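Putative GAF sensor protein (Burkholderia vietnamiensis, PDB 5HL6) probably reduces free L-methionine-(R)-S-oxide to methionine through a GAF domain. Local coordinates at residues P39-N44 / R163-H168; V52-D57 / P76-P81. All coordinates share one frame; numbering follows the deposited sequence.

Contact 1: residues P39-N44 / R163-H168; sequences PDLIAN and RVFVEH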
loop_
_atom_site.group_PDB
_atom_site.type_symbol
_atom_site.label_atom_id
_atom_site.label_comp_id
_atom_site.label_asym_id
_atom_site.label_seq_id
_atom_site.Cartn_x
_atom_site.Cartn_y
_atom_site.Cartn_z
ATOM N N PRO B 39 -7.910 14.470 2.834
ATOM C CA PRO B 39 -6.954 15.061 3.782
ATOM C C PRO B 39 -5.900 14.090 4.295
ATOM O O PRO B 39 -4.799 14.524 4.643
ATOM C CB PRO B 39 -7.852 15.557 4.924
ATOM C CG PRO B 39 -9.089 14.754 4.810
ATOM C CD PRO B 39 -9.287 14.510 3.348
ATOM N N ASP B 40 -6.206 12.789 4.349
ATOM C CA ASP B 40 -5.345 11.845 5.051
ATOM C C ASP B 40 -4.105 11.508 4.229
ATOM O O ASP B 40 -4.207 11.014 3.100
ATOM C CB ASP B 40 -6.105 10.569 5.400
ATOM C CG ASP B 40 -5.315 9.684 6.337
ATOM O OD1 ASP B 40 -5.412 9.904 7.565
ATOM O OD2 ASP B 40 -4.591 8.791 5.840
ATOM N N LEU B 41 -2.932 11.735 4.827
ATOM C CA LEU B 41 -1.666 11.602 4.111
ATOM C C LEU B 41 -1.360 10.142 3.793
ATOM O O LEU B 41 -0.917 9.819 2.689
ATOM C CB LEU B 41 -0.546 12.207 4.949
ATOM C CG LEU B 41 0.857 12.031 4.357
ATOM C CD1 LEU B 41 0.939 12.723 2.994
ATOM C CD2 LEU B 41 1.939 12.562 5.311
ATOM N N ILE B 42 -1.607 9.247 4.744
ATOM C CA ILE B 42 -1.309 7.834 4.525
ATOM C C ILE B 42 -2.221 7.261 3.446
ATOM O O ILE B 42 -1.773 6.501 2.583
ATOM C CB ILE B 42 -1.412 7.071 5.856
ATOM C CG1 ILE B 42 -0.272 7.499 6.781
ATOM C CG2 ILE B 42 -1.388 5.545 5.631
ATOM C CD1 ILE B 42 1.099 7.177 6.213
ATOM N N ALA B 43 -3.499 7.660 3.443
ATOM C CA ALA B 43 -4.411 7.240 2.382
ATOM C C ALA B 43 -3.906 7.702 1.020
ATOM O O ALA B 43 -3.914 6.937 0.046
ATOM C CB ALA B 43 -5.822 7.803 2.636
ATOM N N ASN B 44 -3.482 8.963 0.924
ATOM C CA ASN B 44 -2.979 9.460 -0.353
ATOM C C ASN B 44 -1.706 8.731 -0.771
ATOM O O ASN B 44 -1.538 8.399 -1.949
ATOM C CB ASN B 44 -2.753 10.974 -0.284
ATOM C CG ASN B 44 -4.058 11.735 -0.263
ATOM O OD1 ASN B 44 -5.031 11.323 -0.902
ATOM N ND2 ASN B 44 -4.100 12.828 0.480
ATOM N N ARG B 163 6.252 15.650 -7.496
ATOM C CA ARG B 163 5.832 17.019 -7.201
ATOM C C ARG B 163 4.334 17.083 -6.928
ATOM O O ARG B 163 3.884 17.853 -6.071
ATOM C CB ARG B 163 6.202 17.965 -8.344
ATOM C CG ARG B 163 7.681 18.271 -8.404
ATOM C CD ARG B 163 7.982 19.497 -9.269
ATOM N NE ARG B 163 7.835 19.224 -10.696
ATOM C CZ ARG B 163 8.751 18.604 -11.438
ATOM N NH1 ARG B 163 9.880 18.173 -10.885
ATOM N NH2 ARG B 163 8.533 18.403 -12.732
ATOM N N VAL B 164 3.541 16.283 -7.646
ATOM C CA VAL B 164 2.103 16.267 -7.388
ATOM C C VAL B 164 1.828 15.763 -5.979
ATOM O O VAL B 164 1.045 16.360 -5.229
ATOM C CB VAL B 164 1.369 15.422 -8.444
ATOM C CG1 VAL B 164 -0.066 15.167 -8.009
ATOM C CG2 VAL B 164 1.400 16.134 -9.786
ATOM N N PHE B 165 2.473 14.656 -5.592
ATOM C CA PHE B 165 2.237 14.100 -4.263
ATOM C C PHE B 165 2.665 15.076 -3.181
ATOM O O PHE B 165 1.929 15.332 -2.223
ATOM C CB PHE B 165 2.974 12.765 -4.077
ATOM C CG PHE B 165 2.848 12.223 -2.676
ATOM C CD1 PHE B 165 1.702 11.553 -2.289
ATOM C CD2 PHE B 165 3.850 12.435 -1.739
ATOM C CE1 PHE B 165 1.557 11.085 -0.992
ATOM C CE2 PHE B 165 3.714 11.965 -0.448
ATOM C CZ PHE B 165 2.566 11.289 -0.077
ATOM N N VAL B 166 3.863 15.643 -3.315
ATOM C CA VAL B 166 4.339 16.557 -2.285
ATOM C C VAL B 166 3.450 17.794 -2.218
ATOM O O VAL B 166 3.095 18.262 -1.129
ATOM C CB VAL B 166 5.816 16.920 -2.541
ATOM C CG1 VAL B 166 6.278 18.014 -1.587
ATOM C CG2 VAL B 166 6.683 15.680 -2.391
ATOM N N GLU B 167 3.046 18.327 -3.374
ATOM C CA GLU B 167 2.266 19.563 -3.379
ATOM C C GLU B 167 0.821 19.332 -2.942
ATOM O O GLU B 167 0.282 20.090 -2.126
ATOM C CB GLU B 167 2.306 20.211 -4.766
ATOM N N HIS B 168 0.163 18.313 -3.487
ATOM C CA HIS B 168 -1.281 18.169 -3.300
ATOM C C HIS B 168 -1.657 17.161 -2.221
ATOM O O HIS B 168 -2.852 16.974 -1.953
ATOM C CB HIS B 168 -1.948 17.800 -4.630
ATOM C CG HIS B 168 -1.850 18.877 -5.670
ATOM N ND1 HIS B 168 -2.817 19.848 -5.830
ATOM C CD2 HIS B 168 -0.894 19.143 -6.591
ATOM C CE1 HIS B 168 -2.464 20.658 -6.812
ATOM N NE2 HIS B 168 -1.300 20.255 -7.290
#
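Phe165 reaches from helix 152-176 to the first turn of helix 41-55, where its ring meets the tip of Leu41 obliquely and turns an edge to the backbone of Asn44. The CG of Phe165 lies anti to the backbone N (chi1 175°), which carries the ring away from its own helix and toward the neighbouring helix 41-55. Its CZ meets Leu41 CD1 at 3.8 Å, the two side chains crossing at about a right angle, while CE1 lies 4.0 Å from Asn44 C. A long, flat, apolar side chain suits this place, because the nearest CA atoms, those of Asn44 and Phe165, are still 8.0 Å apart. Phe48, further along helix 41-55, and Phe64, from strand 61-67 of the sheet, meet the same ring. Asn44 is buried, and its ND2 is hydrogen-bonded to the backbone O of Glu38, tying the helix to the loop before it. Asp40 is the N-cap: its OD2 accepts from Ala43 N at 2.9 Å through the anti lone pair, and the carboxylate probably interacts favourably with the helix dipole. Ala43, small and buried, packs on Val74 of the second subunit. Such apolar helix-to-helix packing belongs to the helical layer backing the antiparallel sheet of a GAF domain.

Contact 2: residues V52-D57 / P76-P81; sequences VYHSLD and PFQGKP. With EDO (1,2-ethanediol), chain C.
Gln78 CB lies over one face of the Tyr53 ring, offset toward its rim, in a CH-pi contact 3.8 Å from the centroid and 21° off the normal. Beside it, Gln78 CG reaches Tyr53 CB at 3.7 Å. The glutamine chain bends at chi2 (-61°) and leads the amide away from the phenol; ring and amide planes are 53° apart. A glutamine suits the spot because CB packs over the ring and CG against its root, while the amide serves the dimer: NE2 donates to Phe77 O and OE1 accepts from Gly79 N, both of the second subunit. The contact thus joins the C-terminal end of helix 41-55 to the turn leaving strand 72-77, where the helical layer of the GAF fold meets its sheet. His54 brings its ring edge toward the same amide, CE1 lying 4.0 Å from Gln78 OE1, while ND1 is bonded to Ala50 O one helical turn back. The flat Tyr53 ring can offer its other face to a 1,2-ethanediol, probably from the crystallisation liquor, whose C1 is 3.6 Å from Tyr53 CZ. The diol's O2 donates to Tyr53 O (2.7 Å) in the helix's last turn and O1 to Leu56 O (3.1 Å) in the following loop, with Leu59 N a further partner.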
loop_
_atom_site.group_PDB
_atom_site.type_symbol
_atom_site.label_atom_id
_atom_site.label_comp_id
_atom_site.label_asym_id
_atom_site.label_seq_id
_atom_site.Cartn_x
_atom_site.Cartn_y
_atom_site.Cartn_z
ATOM N N VAL B 52 0.291 4.578 -9.521
ATOM C CA VAL B 52 1.466 4.557 -10.385
ATOM C C VAL B 52 1.837 3.133 -10.753
ATOM O O VAL B 52 2.129 2.839 -11.920
ATOM C CB VAL B 52 2.637 5.296 -9.717
ATOM C CG1 VAL B 52 3.877 5.227 -10.608
ATOM C CG2 VAL B 52 2.231 6.750 -9.439
ATOM N N TYR B 53 1.828 2.228 -9.768
ATOM C CA TYR B 53 2.230 0.851 -10.021
ATOM C C TYR B 53 1.354 0.214 -11.091
ATOM O O TYR B 53 1.838 -0.558 -11.927
ATOM C CB TYR B 53 2.167 0.048 -8.722
ATOM C CG TYR B 53 2.634 -1.380 -8.844
ATOM C CD1 TYR B 53 3.991 -1.686 -8.833
ATOM C CD2 TYR B 53 1.724 -2.427 -8.959
ATOM C CE1 TYR B 53 4.426 -2.989 -8.938
ATOM C CE2 TYR B 53 2.155 -3.742 -9.065
ATOM C CZ TYR B 53 3.508 -4.013 -9.050
ATOM O OH TYR B 53 3.956 -5.317 -9.152
ATOM N N HIS B 54 0.069 0.547 -11.109
ATOM C CA HIS B 54 -0.814 -0.126 -12.045
ATOM C C HIS B 54 -0.972 0.628 -13.355
ATOM O O HIS B 54 -1.602 0.106 -14.274
ATOM C CB HIS B 54 -2.162 -0.406 -11.374
ATOM C CG HIS B 54 -2.095 -1.549 -10.404
ATOM N ND1 HIS B 54 -1.855 -1.373 -9.058
ATOM C CD2 HIS B 54 -2.154 -2.888 -10.602
ATOM C CE1 HIS B 54 -1.808 -2.553 -8.463
ATOM N NE2 HIS B 54 -1.984 -3.489 -9.377
ATOM N N SER B 55 -0.353 1.803 -13.489
ATOM C CA SER B 55 -0.409 2.550 -14.739
ATOM C C SER B 55 0.819 2.372 -15.625
ATOM O O SER B 55 0.732 2.645 -16.826
ATOM C CB SER B 55 -0.601 4.044 -14.450
ATOM O OG SER B 55 -1.764 4.247 -13.660
ATOM N N LEU B 56 1.950 1.932 -15.078
ATOM C CA LEU B 56 3.169 1.718 -15.851
ATOM C C LEU B 56 3.488 0.229 -15.931
ATOM O O LEU B 56 3.312 -0.506 -14.956
ATOM C CB LEU B 56 4.344 2.479 -15.233
ATOM C CG LEU B 56 4.053 3.956 -14.950
ATOM C CD1 LEU B 56 5.118 4.542 -14.066
ATOM C CD2 LEU B 56 3.941 4.761 -16.229
ATOM N N ASP B 57 3.949 -0.218 -17.096
ATOM C CA ASP B 57 4.213 -1.637 -17.277
ATOM C C ASP B 57 5.631 -1.975 -16.820
ATOM O O ASP B 57 6.458 -1.095 -16.568
ATOM C CB ASP B 57 3.991 -2.051 -18.737
ATOM C CG ASP B 57 5.126 -1.626 -19.658
ATOM O OD1 ASP B 57 5.800 -0.614 -19.370
ATOM O OD2 ASP B 57 5.338 -2.307 -20.683
ATOM N N PRO B 76 3.597 3.082 2.666
ATOM C CA PRO B 76 2.796 2.279 1.731
ATOM C C PRO B 76 3.590 1.947 0.475
ATOM O O PRO B 76 4.378 2.764 -0.009
ATOM C CB PRO B 76 1.595 3.182 1.406
ATOM C CG PRO B 76 1.521 4.170 2.533
ATOM C CD PRO B 76 2.974 4.395 2.935
ATOM N N PHE B 77 3.362 0.746 -0.063
ATOM C CA PHE B 77 4.021 0.337 -1.301
ATOM C C PHE B 77 3.246 -0.802 -1.957
ATOM O O PHE B 77 2.492 -1.520 -1.298
ATOM C CB PHE B 77 5.471 -0.091 -1.039
ATOM C CG PHE B 77 5.597 -1.363 -0.225
ATOM C CD1 PHE B 77 5.572 -2.610 -0.842
ATOM C CD2 PHE B 77 5.737 -1.311 1.154
ATOM C CE1 PHE B 77 5.692 -3.788 -0.099
ATOM C CE2 PHE B 77 5.842 -2.481 1.903
ATOM C CZ PHE B 77 5.821 -3.722 1.271
ATOM N N GLN B 78 3.483 -0.975 -3.262
ATOM C CA GLN B 78 3.088 -2.154 -4.027
ATOM C C GLN B 78 4.318 -3.011 -4.303
ATOM O O GLN B 78 5.383 -2.483 -4.647
ATOM C CB GLN B 78 2.444 -1.770 -5.366
ATOM C CG GLN B 78 1.302 -0.796 -5.250
ATOM C CD GLN B 78 0.172 -1.350 -4.411
ATOM O OE1 GLN B 78 -0.346 -2.426 -4.689
ATOM N NE2 GLN B 78 -0.201 -0.624 -3.369
ATOM N N GLY B 79 4.172 -4.328 -4.161
ATOM C CA GLY B 79 5.266 -5.260 -4.370
ATOM C C GLY B 79 5.440 -6.190 -3.188
ATOM O O GLY B 79 4.702 -6.140 -2.205
ATOM N N LYS B 80 6.431 -7.080 -3.308
ATOM C CA LYS B 80 6.754 -7.971 -2.206
ATOM C C LYS B 80 7.434 -7.180 -1.086
ATOM O O LYS B 80 7.933 -6.078 -1.316
ATOM C CB LYS B 80 7.649 -9.117 -2.693
ATOM N N PRO B 81 7.434 -7.702 0.145
ATOM C CA PRO B 81 8.180 -7.042 1.224
ATOM C C PRO B 81 9.611 -6.751 0.784
ATOM O O PRO B 81 10.226 -7.545 0.078
ATOM C CB PRO B 81 8.136 -8.069 2.362
ATOM C CG PRO B 81 6.906 -8.860 2.108
ATOM C CD PRO B 81 6.732 -8.912 0.615
HETATM C C1 EDO C . 3.168 -3.586 -12.566
HETATM O O1 EDO C . 3.858 -3.319 -13.796
HETATM C C2 EDO C . 1.677 -3.773 -12.830
HETATM O O2 EDO C . 1.178 -2.624 -13.530
#

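Both contacts use helix 41-55, contact 1 at its start and contact 2 at its end, with their centres about 17 Å apart. Along the chain the order is 39-44, 52-57, 76-81 and 163-168, so the segments of contact 2 fall between those of contact 1. One contact joins the helix to the C-terminal helix 152-176, the other to the end of strand 72-77, and the helix is thereby fastened both within the helical layer and to the sheet. They touch where Ile42 O lies 4.0 Å from Pro76 CG. Each also reaches the second subunit, so this part of the GAF domain serves the dimer interface as well as the core.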